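Local coordinates for protein putative amidohydrolase (Unidentified, PDB 3FEQ) that probably acts as a zinc-bound prolidase of the amidohydrolase superfamily, splitting dipeptides that end in proline, at residues Arg128-Gly133 and Gly364-Ile369. Residues are numbered along the deposited sequence; the frame is centred on the assembly and turned at random.
Sequences RIFPSG and GQLGVI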
loop_
_atom_site.group_PDB
_atom_site.type_symbol
_atom_site.label_atom_id
_atom_site.label_comp_id
_atom_site.label_asym_id
_atom_site.label_seq_id
_atom_site.Cartn_x
_atom_site.Cartn_y
_atom_site.Cartn_z
ATOM N N ARG C 128 -39.100 5.150 14.974
ATOM C CA ARG C 128 -37.792 5.479 15.527
ATOM C C ARG C 128 -36.922 4.266 15.323
ATOM O O ARG C 128 -37.395 3.139 15.448
ATOM C CB ARG C 128 -37.881 5.837 17.016
ATOM C CG ARG C 128 -36.537 5.925 17.744
ATOM C CD ARG C 128 -36.680 6.463 19.162
ATOM N NE ARG C 128 -38.061 6.409 19.623
ATOM C CZ ARG C 128 -38.775 7.474 19.976
ATOM N NH1 ARG C 128 -40.035 7.321 20.366
ATOM N NH2 ARG C 128 -38.231 8.688 19.954
ATOM N N ILE C 129 -35.674 4.503 14.927
ATOM C CA ILE C 129 -34.727 3.427 14.682
ATOM C C ILE C 129 -33.657 3.371 15.787
ATOM O O ILE C 129 -33.104 4.403 16.195
ATOM C CB ILE C 129 -34.081 3.560 13.291
ATOM C CG1 ILE C 129 -35.158 3.653 12.207
ATOM C CG2 ILE C 129 -33.212 2.362 12.982
ATOM C CD1 ILE C 129 -34.650 4.139 10.851
ATOM N N PHE C 130 -33.415 2.164 16.296
ATOM C CA PHE C 130 -32.237 1.893 17.102
ATOM C C PHE C 130 -31.218 1.119 16.280
ATOM O O PHE C 130 -31.224 -0.114 16.284
ATOM C CB PHE C 130 -32.606 1.120 18.366
ATOM C CG PHE C 130 -33.462 1.897 19.322
ATOM C CD1 PHE C 130 -34.838 1.727 19.341
ATOM C CD2 PHE C 130 -32.896 2.806 20.193
ATOM C CE1 PHE C 130 -35.628 2.455 20.198
ATOM C CE2 PHE C 130 -33.681 3.535 21.064
ATOM C CZ PHE C 130 -35.048 3.362 21.066
ATOM N N PRO C 131 -30.310 1.844 15.604
ATOM C CA PRO C 131 -29.465 1.235 14.596
ATOM C C PRO C 131 -28.323 0.432 15.211
ATOM O O PRO C 131 -27.787 0.795 16.266
ATOM C CB PRO C 131 -28.927 2.436 13.832
ATOM C CG PRO C 131 -28.845 3.500 14.843
ATOM C CD PRO C 131 -29.976 3.263 15.807
ATOM N N SER C 132 -27.993 -0.678 14.565
ATOM C CA SER C 132 -26.837 -1.471 14.943
ATOM C C SER C 132 -25.611 -1.050 14.120
ATOM O O SER C 132 -24.469 -1.365 14.474
ATOM C CB SER C 132 -27.138 -2.968 14.770
ATOM O OG SER C 132 -28.087 -3.426 15.735
ATOM N N GLY C 133 -25.858 -0.274 13.064
ATOM C CA GLY C 133 -24.863 -0.043 12.036
ATOM C C GLY C 133 -24.760 -1.312 11.226
ATOM O O GLY C 133 -25.710 -1.694 10.561
ATOM N N GLY C 364 -39.808 2.671 31.013
ATOM C CA GLY C 364 -40.456 3.876 31.508
ATOM C C GLY C 364 -40.559 4.964 30.464
ATOM O O GLY C 364 -41.355 5.886 30.607
ATOM N N GLN C 365 -39.773 4.848 29.400
ATOM C CA GLN C 365 -39.753 5.851 28.348
ATOM C C GLN C 365 -40.661 5.446 27.196
ATOM O O GLN C 365 -41.343 6.279 26.614
ATOM C CB GLN C 365 -38.325 6.026 27.844
ATOM C CG GLN C 365 -37.789 7.439 27.903
ATOM C CD GLN C 365 -37.932 8.065 29.265
ATOM O OE1 GLN C 365 -38.228 9.256 29.378
ATOM N NE2 GLN C 365 -37.732 7.269 30.314
ATOM N N LEU C 366 -40.648 4.163 26.863
ATOM C CA LEU C 366 -41.514 3.624 25.825
ATOM C C LEU C 366 -42.203 2.380 26.368
ATOM O O LEU C 366 -41.875 1.916 27.466
ATOM C CB LEU C 366 -40.698 3.264 24.579
ATOM C CG LEU C 366 -39.828 4.357 23.952
ATOM C CD1 LEU C 366 -38.848 3.751 22.998
ATOM C CD2 LEU C 366 -40.654 5.408 23.234
ATOM N N GLY C 367 -43.171 1.866 25.613
ATOM C CA GLY C 367 -43.830 0.597 25.933
ATOM C C GLY C 367 -44.776 0.640 27.120
ATOM O O GLY C 367 -45.240 -0.394 27.596
ATOM N N VAL C 368 -45.072 1.839 27.604
ATOM C CA VAL C 368 -45.973 1.991 28.742
ATOM C C VAL C 368 -46.742 3.313 28.650
ATOM O O VAL C 368 -46.153 4.353 28.336
ATOM C CB VAL C 368 -45.211 1.844 30.096
ATOM C CG1 VAL C 368 -44.240 3.001 30.329
ATOM C CG2 VAL C 368 -46.180 1.692 31.257
ATOM N N ILE C 369 -48.063 3.257 28.839
ATOM C CA ILE C 369 -48.856 4.478 28.983
ATOM C C ILE C 369 -48.878 4.922 30.438
ATOM O O ILE C 369 -49.683 4.452 31.237
ATOM C CB ILE C 369 -50.302 4.331 28.460
ATOM C CG1 ILE C 369 -50.303 3.809 27.031
ATOM C CG2 ILE C 369 -51.015 5.672 28.497
ATOM C CD1 ILE C 369 -51.680 3.695 26.444
#
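Leu366 reaches Arg128 and Phe130 with its two methyl groups, a compact example of how a branched side chain from a loop can touch a charged and an aromatic neighbour at once. The two backbones stay well apart, about 11.1 Å between CA of Arg128 and CA of Leu366, and side chains span the interval. From the loop, CB of Leu366 starts the chain toward segment 128-133, and CG lies beside the backbone N (chi1 -55°) and anti to the carbonyl carbon, without itself making a close approach. There the branches part company. CD2 comes obliquely to the guanidinium, 3.5 Å from NH1 of Arg128, a van der Waals contact between a methyl and a charged group; the same NH1 forms a salt bridge with Asp376. CD1 instead meets the edge of the aromatic ring, near its plane, 4.3 Å from CZ of Phe130. Arg128 and Phe130, two residues apart, both project toward the loop; the arginine chain bends at chi3, just before the guanidinium that meets CD2. Ile62 and Ser104, from strands 56-66 and 102-107, also touch Leu366. The loop between helix 354-359 and strand 377-380 thereby packs against the side chains of Arg128, in strand 128-129, and of nearby Phe130, and so on three neighbouring parallel strands, 56-66, 102-107 and 128-129, consistent with the TIM barrel of the amidohydrolase family.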